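Local atomic coordinates of aldo-keto Reductase, OXIDOREDUCTASE (Salmonella typhimurium, PDB entry 5T79), a protein that probably reduces aldehydes such as 3-hydroxybutanal to alcohols with NADPH, as an aldo-keto reductase built on a TIM barrel. Residues 193-197 against 198-202; 205-208 against 209-213; 284-288 against 289-293. All coordinates share one frame; numbering follows the deposited sequence.

Interaction 1 (193-197 against 198-202); sequences QPKYS and LFERW. With NDP (NADPH dihydro-nicotinamide-adenine-dinucleotide phosphate), chain E.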
ATOM      1  N   GLN A 193       2.263  -4.965  -5.202  1.00 12.08           N
ATOM      2  CA  GLN A 193       2.284  -4.560  -3.817  1.00  9.94           C
ATOM      3  C   GLN A 193       2.920  -5.672  -2.974  1.00 14.55           C
ATOM      4  O   GLN A 193       2.221  -6.589  -2.524  1.00 13.52           O
ATOM      5  CB  GLN A 193       0.881  -4.214  -3.314  1.00 10.99           C
ATOM      6  CG  GLN A 193       0.875  -3.742  -1.851  1.00 12.92           C
ATOM      7  CD  GLN A 193      -0.461  -3.226  -1.402  1.00 17.33           C
ATOM      8  OE1 GLN A 193      -0.947  -3.625  -0.354  1.00 15.52           O
ATOM      9  NE2 GLN A 193      -1.100  -2.331  -2.158  1.00 13.79           N
ATOM     10  N   PRO A 194       4.241  -5.564  -2.717  1.00 12.66           N
ATOM     11  CA  PRO A 194       4.906  -6.536  -1.839  1.00 12.01           C
ATOM     12  C   PRO A 194       5.129  -5.992  -0.430  1.00 15.97           C
ATOM     13  O   PRO A 194       5.204  -4.768  -0.228  1.00 15.11           O
ATOM     14  CB  PRO A 194       6.280  -6.690  -2.503  1.00 13.40           C
ATOM     15  CG  PRO A 194       6.582  -5.276  -3.073  1.00 17.24           C
ATOM     16  CD  PRO A 194       5.208  -4.589  -3.265  1.00 13.49           C
ATOM     17  N   LYS A 195       5.357  -6.901   0.535  1.00 12.61           N
ATOM     18  CA  LYS A 195       5.789  -6.482   1.865  1.00 12.26           C
ATOM     19  C   LYS A 195       7.270  -6.112   1.753  1.00 17.33           C
ATOM     20  O   LYS A 195       8.039  -6.904   1.195  1.00 16.60           O
ATOM     21  CB  LYS A 195       5.579  -7.628   2.877  1.00 14.54           C
ATOM     22  CG  LYS A 195       5.857  -7.239   4.312  1.00 22.59           C
ATOM     23  CD  LYS A 195       5.579  -8.438   5.232  1.00 27.10           C
ATOM     24  CE  LYS A 195       4.293  -8.258   6.006  1.00 41.18           C
ATOM     25  NZ  LYS A 195       3.883  -9.509   6.705  1.00 55.38           N
ATOM     26  N   TYR A 196       7.667  -4.894   2.206  1.00 14.44           N
ATOM     27  CA  TYR A 196       9.071  -4.458   2.124  1.00 13.51           C
ATOM     28  C   TYR A 196       9.395  -3.457   3.212  1.00 17.17           C
ATOM     29  O   TYR A 196       8.718  -2.437   3.348  1.00 15.21           O
ATOM     30  CB  TYR A 196       9.393  -3.856   0.733  1.00 13.99           C
ATOM     31  CG  TYR A 196      10.833  -3.405   0.495  1.00 15.41           C
ATOM     32  CD1 TYR A 196      11.912  -4.113   1.028  1.00 16.84           C
ATOM     33  CD2 TYR A 196      11.115  -2.358  -0.376  1.00 17.01           C
ATOM     34  CE1 TYR A 196      13.236  -3.773   0.711  1.00 15.97           C
ATOM     35  CE2 TYR A 196      12.427  -1.985  -0.669  1.00 18.25           C
ATOM     36  CZ  TYR A 196      13.483  -2.700  -0.133  1.00 20.69           C
ATOM     37  OH  TYR A 196      14.763  -2.329  -0.465  1.00 20.89           O
ATOM     38  N   SER A 197      10.448  -3.757   3.983  1.00 15.11           N
ATOM     39  CA  SER A 197      10.961  -2.891   5.065  1.00 15.50           C
ATOM     40  C   SER A 197      12.375  -3.286   5.394  1.00 17.57           C
ATOM     41  O   SER A 197      12.862  -4.270   4.849  1.00 17.41           O
ATOM     42  CB  SER A 197      10.096  -3.022   6.324  1.00 17.75           C
ATOM     43  OG  SER A 197      10.350  -4.256   6.988  1.00 19.43           O
ATOM     44  N   LEU A 198      13.016  -2.580   6.340  1.00 15.81           N
ATOM     45  CA  LEU A 198      14.359  -2.960   6.815  1.00 15.86           C
ATOM     46  C   LEU A 198      14.394  -4.414   7.330  1.00 20.62           C
ATOM     47  O   LEU A 198      15.422  -5.087   7.210  1.00 20.34           O
ATOM     48  CB  LEU A 198      14.807  -2.021   7.939  1.00 15.39           C
ATOM     49  CG  LEU A 198      15.258  -0.627   7.499  1.00 18.31           C
ATOM     50  CD1 LEU A 198      15.087   0.387   8.627  1.00 18.23           C
ATOM     51  CD2 LEU A 198      16.730  -0.643   7.105  1.00 19.19           C
ATOM     52  N   PHE A 199      13.271  -4.887   7.885  1.00 16.26           N
ATOM     53  CA  PHE A 199      13.162  -6.221   8.468  1.00 17.73           C
ATOM     54  C   PHE A 199      12.593  -7.266   7.488  1.00 22.52           C
ATOM     55  O   PHE A 199      12.460  -8.439   7.850  1.00 22.35           O
ATOM     56  CB  PHE A 199      12.285  -6.159   9.738  1.00 19.41           C
ATOM     57  CG  PHE A 199      12.931  -5.476  10.928  1.00 21.32           C
ATOM     58  CD1 PHE A 199      14.317  -5.361  11.023  1.00 25.33           C
ATOM     59  CD2 PHE A 199      12.156  -5.013  11.986  1.00 23.98           C
ATOM     60  CE1 PHE A 199      14.913  -4.754  12.133  1.00 26.85           C
ATOM     61  CE2 PHE A 199      12.749  -4.421  13.102  1.00 27.26           C
ATOM     62  CZ  PHE A 199      14.129  -4.309  13.175  1.00 26.32           C
ATOM     63  N   GLU A 200      12.280  -6.864   6.262  1.00 18.65           N
ATOM     64  CA  GLU A 200      11.749  -7.818   5.282  1.00 18.72           C
ATOM     65  C   GLU A 200      12.250  -7.436   3.915  1.00 22.15           C
ATOM     66  O   GLU A 200      11.620  -6.631   3.232  1.00 19.86           O
ATOM     67  CB  GLU A 200      10.201  -7.885   5.336  1.00 19.64           C
ATOM     68  CG  GLU A 200       9.628  -8.972   4.433  1.00 29.07           C
ATOM     69  CD  GLU A 200      10.329 -10.312   4.587  1.00 46.52           C
ATOM     70  OE1 GLU A 200      10.128 -10.948   5.649  1.00 29.78           O
ATOM     71  OE2 GLU A 200      11.178 -10.653   3.723  1.00 28.28           O
ATOM     72  N   ARG A 201      13.386  -8.024   3.503  1.00 19.25           N
ATOM     73  CA  ARG A 201      14.055  -7.596   2.271  1.00 18.85           C
ATOM     74  C   ARG A 201      13.975  -8.604   1.099  1.00 21.89           C
ATOM     75  O   ARG A 201      14.788  -8.510   0.176  1.00 21.50           O
ATOM     76  CB  ARG A 201      15.543  -7.304   2.612  1.00 18.68           C
ATOM     77  CG  ARG A 201      15.693  -6.187   3.650  1.00 20.97           C
ATOM     78  CD  ARG A 201      17.141  -5.955   4.037  1.00 26.43           C
ATOM     79  NE  ARG A 201      17.908  -5.369   2.935  1.00 26.27           N
ATOM     80  CZ  ARG A 201      19.132  -4.881   3.056  1.00 34.89           C
ATOM     81  NH1 ARG A 201      19.751  -4.908   4.233  1.00 23.70           N
ATOM     82  NH2 ARG A 201      19.750  -4.351   2.006  1.00 23.40           N
ATOM     83  N   TRP A 202      12.975  -9.495   1.083  1.00 18.44           N
ATOM     84  CA  TRP A 202      12.842 -10.511   0.033  1.00 18.72           C
ATOM     85  C   TRP A 202      12.765  -9.930  -1.396  1.00 21.89           C
ATOM     86  O   TRP A 202      13.273 -10.568  -2.313  1.00 23.58           O
ATOM     87  CB  TRP A 202      11.636 -11.441   0.284  1.00 17.56           C
ATOM     88  CG  TRP A 202      10.292 -10.841  -0.030  1.00 17.21           C
ATOM     89  CD1 TRP A 202       9.483 -10.149   0.827  1.00 19.19           C
ATOM     90  CD2 TRP A 202       9.573 -10.946  -1.268  1.00 16.38           C
ATOM     91  NE1 TRP A 202       8.321  -9.790   0.194  1.00 17.74           N
ATOM     92  CE2 TRP A 202       8.353 -10.252  -1.099  1.00 19.24           C
ATOM     93  CE3 TRP A 202       9.860 -11.522  -2.523  1.00 17.64           C
ATOM     94  CZ2 TRP A 202       7.411 -10.131  -2.129  1.00 17.96           C
ATOM     95  CZ3 TRP A 202       8.941 -11.374  -3.552  1.00 18.48           C
ATOM     96  CH2 TRP A 202       7.728 -10.689  -3.350  1.00 18.27           C
TER
HETATM   97  PA  NDP E 404       3.084   0.425   8.847  0.57 25.60           P
HETATM   98  O1A NDP E 404       3.342   1.778   8.256  0.57 23.10           O
HETATM   99  O2A NDP E 404       4.014  -0.702   8.795  0.57  3.00           O
HETATM  100  O5B NDP E 404       2.688   0.532  10.403  0.57 30.54           O
HETATM  101  C5B NDP E 404       1.485   1.284  10.660  0.57 33.61           C
HETATM  102  C4B NDP E 404       1.176   1.328  12.131  0.57 36.76           C
HETATM  103  O4B NDP E 404       2.373   1.669  12.865  0.57 36.96           O
HETATM  104  C3B NDP E 404       0.127   2.375  12.502  0.57 37.02           C
HETATM  105  O3B NDP E 404      -1.172   1.788  12.530  0.57 36.15           O
HETATM  106  C2B NDP E 404       0.593   2.879  13.861  0.57 37.50           C
HETATM  107  O2B NDP E 404       0.076   2.055  14.930  0.57 39.95           O
HETATM  108  C1B NDP E 404       2.112   2.709  13.787  0.57 37.87           C
HETATM  109  N9A NDP E 404       2.839   3.898  13.355  0.57 36.26           N
HETATM  110  C8A NDP E 404       2.903   4.433  12.096  0.57 35.68           C
HETATM  111  N7A NDP E 404       3.648   5.510  12.009  0.57 35.76           N
HETATM  112  C5A NDP E 404       4.100   5.701  13.306  0.57 35.69           C
HETATM  113  C6A NDP E 404       4.882   6.713  13.900  0.57 35.32           C
HETATM  114  N6A NDP E 404       5.487   7.687  13.212  0.57 34.12           N
HETATM  115  N1A NDP E 404       5.073   6.652  15.237  0.57 34.99           N
HETATM  116  C2A NDP E 404       4.560   5.620  15.917  0.57 36.80           C
HETATM  117  N3A NDP E 404       3.829   4.599  15.463  0.57 38.18           N
HETATM  118  C4A NDP E 404       3.615   4.710  14.144  0.57 37.05           C
HETATM  119  O3  NDP E 404       1.802   0.059   7.987  0.57 26.24           O
HETATM  120  PN  NDP E 404       0.988  -1.316   8.044  0.57 27.93           P
HETATM  121  O1N NDP E 404      -0.150  -0.897   8.900  0.57 32.48           O
HETATM  122  O2N NDP E 404       1.841  -2.510   8.446  0.57 32.86           O
HETATM  123  O5D NDP E 404       0.507  -1.744   6.553  0.57 32.03           O
HETATM  124  C5D NDP E 404       0.612  -0.723   5.524  0.57 28.76           C
HETATM  125  C4D NDP E 404      -0.551  -0.804   4.561  0.57 27.17           C
HETATM  126  O4D NDP E 404      -0.303  -1.865   3.619  0.57 30.19           O
HETATM  127  C3D NDP E 404      -1.912  -1.115   5.156  0.57 24.81           C
HETATM  128  O3D NDP E 404      -2.507   0.059   5.688  0.57 29.20           O
HETATM  129  C2D NDP E 404      -2.652  -1.768   3.980  0.57 22.73           C
HETATM  130  O2D NDP E 404      -3.375  -0.915   3.094  0.57  8.02           O
HETATM  131  C1D NDP E 404      -1.515  -2.491   3.251  0.57 29.37           C
HETATM  132  N1N NDP E 404      -1.381  -3.913   3.627  0.57 30.84           N
HETATM  133  C2N NDP E 404      -1.506  -4.844   2.596  0.57 32.00           C
HETATM  134  C3N NDP E 404      -1.401  -6.168   2.799  0.57 30.12           C
HETATM  135  C7N NDP E 404      -1.258  -7.079   1.610  0.57 24.57           C
HETATM  136  O7N NDP E 404      -1.231  -8.293   1.865  0.57 23.96           O
HETATM  137  N7N NDP E 404      -1.214  -6.610   0.362  0.57 15.11           N
HETATM  138  C4N NDP E 404      -1.381  -6.707   4.205  0.57 33.01           C
HETATM  139  C5N NDP E 404      -0.989  -5.663   5.196  0.57 32.96           C
HETATM  140  C6N NDP E 404      -1.021  -4.374   4.925  0.57 30.65           C
HETATM  141  P2B NDP E 404      -0.595   2.521  16.333  0.57 40.57           P
HETATM  142  O1X NDP E 404      -2.011   2.134  16.550  0.57 40.60           O
HETATM  143  O2X NDP E 404       0.361   1.880  17.331  0.57 42.73           O
HETATM  144  O3X NDP E 404      -0.359   4.026  16.386  0.57 41.55           O
HETATM  145  O   HOH W   1      10.718  -7.278   0.698  1.00 20.32           O
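A type I beta turn from Ser197 to Glu200 reverses the loop that leaves the NADPH pocket after strand 191-193, an example of a turn held by several bonds at once. Glu200 N donates to Ser197 O at 3.0 Å, and Ser197 N answers with a nearly straight bond (169°) to Glu200 O at 3.2 Å, making a single antiparallel hydrogen-bonded pair. The Ser197 hydroxyl, with OG set between its own N and carbonyl carbon (chi1 75°), accepts the N-H of Phe199 at 3.1 Å. Glu200 O has a second grip: one water donates to it and to Lys195 O, each at 2.8 Å. Glu200 O also lies at the edge of the Tyr196 ring, in its plane, 3.4 Å from Tyr196 CD1. Farther along, the Trp202 indole swings back to put CZ2 3.6 Å from Pro194 CB. At the upstream end, Gln193 OE1 accepts a hydrogen bond from N7N of the NADPH carboxamide at 3.1 Å, while Gln193 NE2 is bonded to Asp61 OD1. The turn wedges between helices: Leu198 packs on helices 277-285 and 318-329, Phe199 lies on helix 257-272, and Arg201 is salt-bridged to Asp325 in helix 318-329.

Interaction 2 (205-208 against 209-213); sequences DGLL and ALLQE
Leu211 lies one helical turn beyond Leu207, and its side chain illustrates how an i, i+4 leucine pair packs alongside the backbone bond of the same two residues. Leu211 CB stands 3.7 Å from Leu207 O. With CG beside the backbone N and anti to the carbonyl carbon (chi1 -59°), the chain leans back along its own N-H, which points to that same oxygen, and Leu211 CG comes within 3.3 Å of Leu207 O. At the tip, Leu211 CD1 lies 3.9 Å from Leu207 CG and also brushes Leu207 CD2. Beneath this packing, Leu211 N donates to Leu207 O at 2.9 Å. The run of i+4 to i bonds opens one residue earlier, where Gly206 occupies the N-cap position and its O takes the N-H of Leu210 at 3.0 Å; at its backbone angles (phi 142°) a CB would jam against the carbonyl O of Asp205. Leu207 CD1 also touches Leu210 CD2 at 4.2 Å, extending the apolar stripe. Helix 207-214 is the helical arm of a beta-alpha-beta unit between strands 191-193 and 217-220: Leu207 and Leu211 rest on His192 of the first strand, while Leu207, Leu210 and Leu211 pack against the neighbouring helix 172-185.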
ATOM      1  N   ASP A 205      15.756  -9.817  -3.809  1.00 21.55           N
ATOM      2  CA  ASP A 205      16.300 -11.052  -4.387  1.00 22.98           C
ATOM      3  C   ASP A 205      15.851 -11.285  -5.840  1.00 25.87           C
ATOM      4  O   ASP A 205      16.012 -12.391  -6.351  1.00 26.37           O
ATOM      5  CB  ASP A 205      15.935 -12.285  -3.535  1.00 25.65           C
ATOM      6  CG  ASP A 205      16.419 -12.258  -2.090  1.00 35.53           C
ATOM      7  OD1 ASP A 205      17.416 -11.561  -1.808  1.00 36.12           O
ATOM      8  OD2 ASP A 205      15.807 -12.948  -1.248  1.00 41.98           O
ATOM      9  N   GLY A 206      15.338 -10.261  -6.506  1.00 21.19           N
ATOM     10  CA  GLY A 206      14.912 -10.414  -7.894  1.00 19.83           C
ATOM     11  C   GLY A 206      13.654  -9.681  -8.290  1.00 20.93           C
ATOM     12  O   GLY A 206      13.533  -9.251  -9.440  1.00 20.38           O
ATOM     13  N   LEU A 207      12.699  -9.522  -7.371  1.00 15.58           N
ATOM     14  CA  LEU A 207      11.447  -8.862  -7.758  1.00 13.89           C
ATOM     15  C   LEU A 207      11.638  -7.421  -8.225  1.00 18.85           C
ATOM     16  O   LEU A 207      11.106  -7.069  -9.280  1.00 19.32           O
ATOM     17  CB  LEU A 207      10.410  -8.893  -6.624  1.00 12.83           C
ATOM     18  CG  LEU A 207       9.050  -8.329  -7.027  1.00 15.30           C
ATOM     19  CD1 LEU A 207       8.249  -9.341  -7.846  1.00 15.70           C
ATOM     20  CD2 LEU A 207       8.253  -7.875  -5.805  1.00 14.11           C
ATOM     21  N   LEU A 208      12.395  -6.585  -7.481  1.00 17.69           N
ATOM     22  CA  LEU A 208      12.528  -5.166  -7.886  1.00 17.11           C
ATOM     23  C   LEU A 208      13.185  -5.038  -9.265  1.00 20.46           C
ATOM     24  O   LEU A 208      12.738  -4.216 -10.071  1.00 20.48           O
ATOM     25  CB  LEU A 208      13.276  -4.328  -6.838  1.00 17.08           C
ATOM     26  CG  LEU A 208      12.590  -4.172  -5.452  1.00 19.51           C
ATOM     27  CD1 LEU A 208      13.344  -3.181  -4.588  1.00 19.45           C
ATOM     28  CD2 LEU A 208      11.101  -3.742  -5.571  1.00 20.32           C
ATOM     29  N   ALA A 209      14.172  -5.898  -9.561  1.00 17.88           N
ATOM     30  CA  ALA A 209      14.857  -5.929 -10.865  1.00 18.62           C
ATOM     31  C   ALA A 209      13.870  -6.345 -11.948  1.00 21.33           C
ATOM     32  O   ALA A 209      13.816  -5.718 -13.009  1.00 22.15           O
ATOM     33  CB  ALA A 209      16.046  -6.890 -10.820  1.00 21.04           C
ATOM     34  N   LEU A 210      13.037  -7.367 -11.664  1.00 18.42           N
ATOM     35  CA  LEU A 210      12.021  -7.815 -12.617  1.00 17.01           C
ATOM     36  C   LEU A 210      10.994  -6.692 -12.916  1.00 19.10           C
ATOM     37  O   LEU A 210      10.636  -6.481 -14.073  1.00 17.64           O
ATOM     38  CB  LEU A 210      11.282  -9.052 -12.061  1.00 16.80           C
ATOM     39  CG  LEU A 210       9.942  -9.435 -12.753  1.00 19.83           C
ATOM     40  CD1 LEU A 210      10.191 -10.081 -14.115  1.00 21.22           C
ATOM     41  CD2 LEU A 210       9.121 -10.366 -11.874  1.00 18.48           C
ATOM     42  N   LEU A 211      10.499  -6.009 -11.876  1.00 15.89           N
ATOM     43  CA  LEU A 211       9.486  -4.968 -12.094  1.00 14.51           C
ATOM     44  C   LEU A 211      10.064  -3.803 -12.914  1.00 18.70           C
ATOM     45  O   LEU A 211       9.400  -3.305 -13.834  1.00 17.35           O
ATOM     46  CB  LEU A 211       8.902  -4.490 -10.757  1.00 13.48           C
ATOM     47  CG  LEU A 211       8.231  -5.566  -9.891  1.00 15.47           C
ATOM     48  CD1 LEU A 211       7.762  -4.976  -8.545  1.00 14.56           C
ATOM     49  CD2 LEU A 211       7.070  -6.252 -10.617  1.00 16.44           C
ATOM     50  N   GLN A 212      11.303  -3.438 -12.642  1.00 16.92           N
ATOM     51  CA  GLN A 212      11.955  -2.382 -13.388  1.00 17.41           C
ATOM     52  C   GLN A 212      12.065  -2.793 -14.855  1.00 22.96           C
ATOM     53  O   GLN A 212      11.817  -2.017 -15.746  1.00 22.42           O
ATOM     54  CB  GLN A 212      13.345  -2.142 -12.813  1.00 19.57           C
ATOM     55  CG  GLN A 212      14.269  -1.373 -13.729  1.00 34.27           C
ATOM     56  CD  GLN A 212      13.934   0.088 -13.779  1.00 55.51           C
ATOM     57  OE1 GLN A 212      13.383   0.630 -12.834  1.00 53.19           O
ATOM     58  NE2 GLN A 212      14.277   0.741 -14.882  1.00 47.30           N
ATOM     59  N   GLU A 213      12.594  -4.175 -15.242  1.00 22.22           N
ATOM     60  CA  GLU A 213      12.550  -4.766 -16.562  1.00 23.21           C
ATOM     61  C   GLU A 213      11.218  -4.503 -17.274  1.00 24.01           C
ATOM     62  O   GLU A 213      11.191  -4.192 -18.450  1.00 21.38           O
ATOM     63  CB  GLU A 213      12.749  -6.265 -16.413  1.00 25.65           C
ATOM     64  CG  GLU A 213      12.800  -7.031 -17.713  1.00 40.19           C
ATOM     65  CD  GLU A 213      13.049  -8.512 -17.509  1.00 61.92           C
ATOM     66  OE1 GLU A 213      13.148  -8.980 -16.352  1.00 31.40           O
ATOM     67  OE2 GLU A 213      13.140  -9.202 -18.540  1.00 63.10           O
TER

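Interaction 3 (284-288 against 289-293); sequences WVLRN and DNVTS. With SO4 (sulfate ion), chain B.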
ATOM      1  N   TRP A 284      14.407   4.723   3.750  1.00 17.32           N
ATOM      2  CA  TRP A 284      15.247   3.602   3.344  1.00 17.56           C
ATOM      3  C   TRP A 284      14.581   2.787   2.233  1.00 19.12           C
ATOM      4  O   TRP A 284      15.273   2.352   1.328  1.00 19.12           O
ATOM      5  CB  TRP A 284      15.593   2.715   4.548  1.00 16.98           C
ATOM      6  CG  TRP A 284      16.511   1.565   4.227  1.00 18.57           C
ATOM      7  CD1 TRP A 284      17.876   1.564   4.278  1.00 22.50           C
ATOM      8  CD2 TRP A 284      16.124   0.244   3.836  1.00 18.44           C
ATOM      9  NE1 TRP A 284      18.362   0.319   3.945  1.00 21.97           N
ATOM     10  CE2 TRP A 284      17.307  -0.514   3.682  1.00 22.76           C
ATOM     11  CE3 TRP A 284      14.882  -0.390   3.631  1.00 19.26           C
ATOM     12  CZ2 TRP A 284      17.288  -1.868   3.322  1.00 22.17           C
ATOM     13  CZ3 TRP A 284      14.866  -1.723   3.252  1.00 20.94           C
ATOM     14  CH2 TRP A 284      16.055  -2.440   3.075  1.00 22.63           C
ATOM     15  N   VAL A 285      13.260   2.602   2.276  1.00 15.73           N
ATOM     16  CA  VAL A 285      12.552   1.824   1.251  1.00 16.23           C
ATOM     17  C   VAL A 285      12.733   2.458  -0.158  1.00 18.92           C
ATOM     18  O   VAL A 285      12.847   1.717  -1.140  1.00 18.84           O
ATOM     19  CB  VAL A 285      11.056   1.635   1.611  1.00 20.13           C
ATOM     20  CG1 VAL A 285      10.263   1.084   0.428  1.00 19.66           C
ATOM     21  CG2 VAL A 285      10.897   0.731   2.840  1.00 20.13           C
ATOM     22  N   LEU A 286      12.797   3.798  -0.253  1.00 17.07           N
ATOM     23  CA  LEU A 286      12.940   4.489  -1.557  1.00 18.25           C
ATOM     24  C   LEU A 286      14.405   4.850  -1.920  1.00 24.05           C
ATOM     25  O   LEU A 286      14.625   5.547  -2.913  1.00 23.64           O
ATOM     26  CB  LEU A 286      12.118   5.793  -1.557  1.00 18.91           C
ATOM     27  CG  LEU A 286      10.617   5.714  -1.196  1.00 23.02           C
ATOM     28  CD1 LEU A 286      10.012   7.108  -1.174  1.00 23.93           C
ATOM     29  CD2 LEU A 286       9.844   4.869  -2.195  1.00 23.77           C
ATOM     30  N   ARG A 287      15.390   4.381  -1.144  1.00 21.42           N
ATOM     31  CA  ARG A 287      16.810   4.772  -1.327  1.00 22.12           C
ATOM     32  C   ARG A 287      17.416   4.440  -2.712  1.00 27.27           C
ATOM     33  O   ARG A 287      18.361   5.123  -3.130  1.00 27.69           O
ATOM     34  CB  ARG A 287      17.686   4.149  -0.232  1.00 18.70           C
ATOM     35  CG  ARG A 287      17.997   2.658  -0.438  1.00 19.01           C
ATOM     36  CD  ARG A 287      18.519   1.980   0.815  1.00 22.74           C
ATOM     37  NE  ARG A 287      18.829   0.576   0.550  1.00 21.06           N
ATOM     38  CZ  ARG A 287      17.922  -0.382   0.386  1.00 30.16           C
ATOM     39  NH1 ARG A 287      18.304  -1.623   0.116  1.00 24.17           N
ATOM     40  NH2 ARG A 287      16.627  -0.109   0.502  1.00 19.62           N
ATOM     41  N   ASN A 288      16.934   3.369  -3.380  1.00 22.08           N
ATOM     42  CA  ASN A 288      17.499   2.944  -4.672  1.00 22.52           C
ATOM     43  C   ASN A 288      16.652   3.387  -5.864  1.00 25.37           C
ATOM     44  O   ASN A 288      16.918   2.966  -6.990  1.00 25.16           O
ATOM     45  CB  ASN A 288      17.692   1.428  -4.691  1.00 23.49           C
ATOM     46  CG  ASN A 288      18.793   0.989  -3.757  1.00 31.91           C
ATOM     47  OD1 ASN A 288      19.883   1.553  -3.764  1.00 27.48           O
ATOM     48  ND2 ASN A 288      18.538  -0.030  -2.941  1.00 21.73           N
ATOM     49  N   ASP A 289      15.660   4.261  -5.627  1.00 20.68           N
ATOM     50  CA  ASP A 289      14.762   4.788  -6.672  1.00 20.09           C
ATOM     51  C   ASP A 289      14.175   3.621  -7.522  1.00 22.46           C
ATOM     52  O   ASP A 289      14.084   3.728  -8.738  1.00 22.14           O
ATOM     53  CB  ASP A 289      15.503   5.836  -7.553  1.00 22.91           C
ATOM     54  CG  ASP A 289      14.593   6.671  -8.436  1.00 34.71           C
ATOM     55  OD1 ASP A 289      13.384   6.775  -8.117  1.00 34.12           O
ATOM     56  OD2 ASP A 289      15.085   7.208  -9.457  1.00 38.26           O
ATOM     57  N   ASN A 290      13.835   2.479  -6.871  1.00 17.82           N
ATOM     58  CA  ASN A 290      13.294   1.328  -7.590  1.00 18.24           C
ATOM     59  C   ASN A 290      12.027   0.792  -6.890  1.00 20.91           C
ATOM     60  O   ASN A 290      11.633  -0.360  -7.080  1.00 20.45           O
ATOM     61  CB  ASN A 290      14.363   0.232  -7.783  1.00 21.14           C
ATOM     62  CG  ASN A 290      14.894  -0.431  -6.533  1.00 27.30           C
ATOM     63  OD1 ASN A 290      14.651  -0.005  -5.405  1.00 21.26           O
ATOM     64  ND2 ASN A 290      15.711  -1.455  -6.715  1.00 21.91           N
ATOM     65  N   VAL A 291      11.400   1.658  -6.079  1.00 17.01           N
ATOM     66  CA  VAL A 291      10.108   1.443  -5.397  1.00 14.62           C
ATOM     67  C   VAL A 291       9.313   2.716  -5.651  1.00 17.11           C
ATOM     68  O   VAL A 291       9.859   3.805  -5.482  1.00 16.39           O
ATOM     69  CB  VAL A 291      10.225   1.098  -3.883  1.00 16.93           C
ATOM     70  CG1 VAL A 291       8.841   1.047  -3.231  1.00 15.91           C
ATOM     71  CG2 VAL A 291      10.964  -0.231  -3.678  1.00 17.06           C
ATOM     72  N   THR A 292       8.070   2.605  -6.135  1.00 13.33           N
ATOM     73  CA  THR A 292       7.301   3.821  -6.465  1.00 11.86           C
ATOM     74  C   THR A 292       6.837   4.556  -5.238  1.00 14.47           C
ATOM     75  O   THR A 292       6.925   5.787  -5.184  1.00 13.68           O
ATOM     76  CB  THR A 292       6.035   3.499  -7.306  1.00 15.94           C
ATOM     77  OG1 THR A 292       6.348   2.508  -8.267  1.00 13.70           O
ATOM     78  CG2 THR A 292       5.407   4.755  -7.944  1.00 14.01           C
ATOM     79  N   SER A 293       6.231   3.828  -4.300  1.00 12.64           N
ATOM     80  CA  SER A 293       5.608   4.471  -3.149  1.00 11.79           C
ATOM     81  C   SER A 293       5.735   3.610  -1.884  1.00 16.00           C
ATOM     82  O   SER A 293       5.946   2.400  -1.966  1.00 14.69           O
ATOM     83  CB  SER A 293       4.125   4.700  -3.460  1.00 13.52           C
ATOM     84  OG  SER A 293       3.462   5.468  -2.458  1.00 14.51           O
TER
HETATM   85  S   SO4 B 401      21.756  -1.173  -0.434  0.66 36.52           S
HETATM   86  O1  SO4 B 401      21.088  -2.358   0.091  0.66 39.63           O
HETATM   87  O2  SO4 B 401      21.605  -0.111   0.548  0.66 31.23           O
HETATM   88  O3  SO4 B 401      23.176  -1.487  -0.592  0.66 39.20           O
HETATM   89  O4  SO4 B 401      21.172  -0.868  -1.734  0.66 31.17           O
HETATM   90  O   HOH W   2      14.338   1.843  -3.432  1.00 24.49           O
HETATM   91  O   HOH W   3      15.711  -1.221  -2.964  1.00 22.41           O
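Asn288, Leu286 and Asp289 carry the turn by which the chain leaves helix 277-285 and heads for strand 293-296. Leu286 and Asp289 close a type I beta turn, Asp289 N donating to Leu286 O at 3.2 Å from well above the carbonyl plane. Asp289 itself takes up left-handed backbone angles, which redirect the chain after the turn; its OD1 is salt-bridged to Arg16. The end of the Leu286 side chain reaches over to Val291: Leu286 CD2 comes 3.5 Å from Val291 O, and the two side chains cross at about a right angle. Val285 CG1 touches Val291 CG1 at 3.9 Å.

Asn288 supplies the polar half. Its CB lies 3.4 Å from Asn290 OD1, and one water joins Asn288 N, Val285 O and Asn290 OD1, while a second links Asn288 ND2 to Asn290 OD1. Asn288 ND2 also sits 3.3 Å above the guanidinium plane of Arg287 and donates to sulfate O4 at 3.0 Å. Arg287 grips the same ion through NE and NH1, both almost straight, and Arg287 NH2 donates to Trp284 O at 2.9 Å. With the Trp284 ring against one face, Asn288 ND2 over the other and bonds along its edge, the guanidinium would be restricted in rotation; the sulfate, probably from the crystallisation liquor, would partly offset its positive charge, as would Glu204, salt-bridged to NH1.

From the N terminus the three contacts run in series, none crossing or enclosing another, and each closes only a local bend or helical turn. Interaction 1 reverses the loop after strand 191-193; interaction 2 soon follows as the loop becomes helix 207-214, and Trp202 and Pro194 touch Leu207 across this junction. Much later, interaction 3 turns the end of helix 277-285 toward strand 293-296 and comes back onto both. Leu208 packs against Asn290 and Val291, Leu198 and Arg201 press on Trp284, and Tyr196 OH probably hydrogen-bonds Arg287 NH2. Together they tie adjoining beta-alpha elements of the barrel; interaction 1 borders the NADPH pocket, while the other two lie farther out.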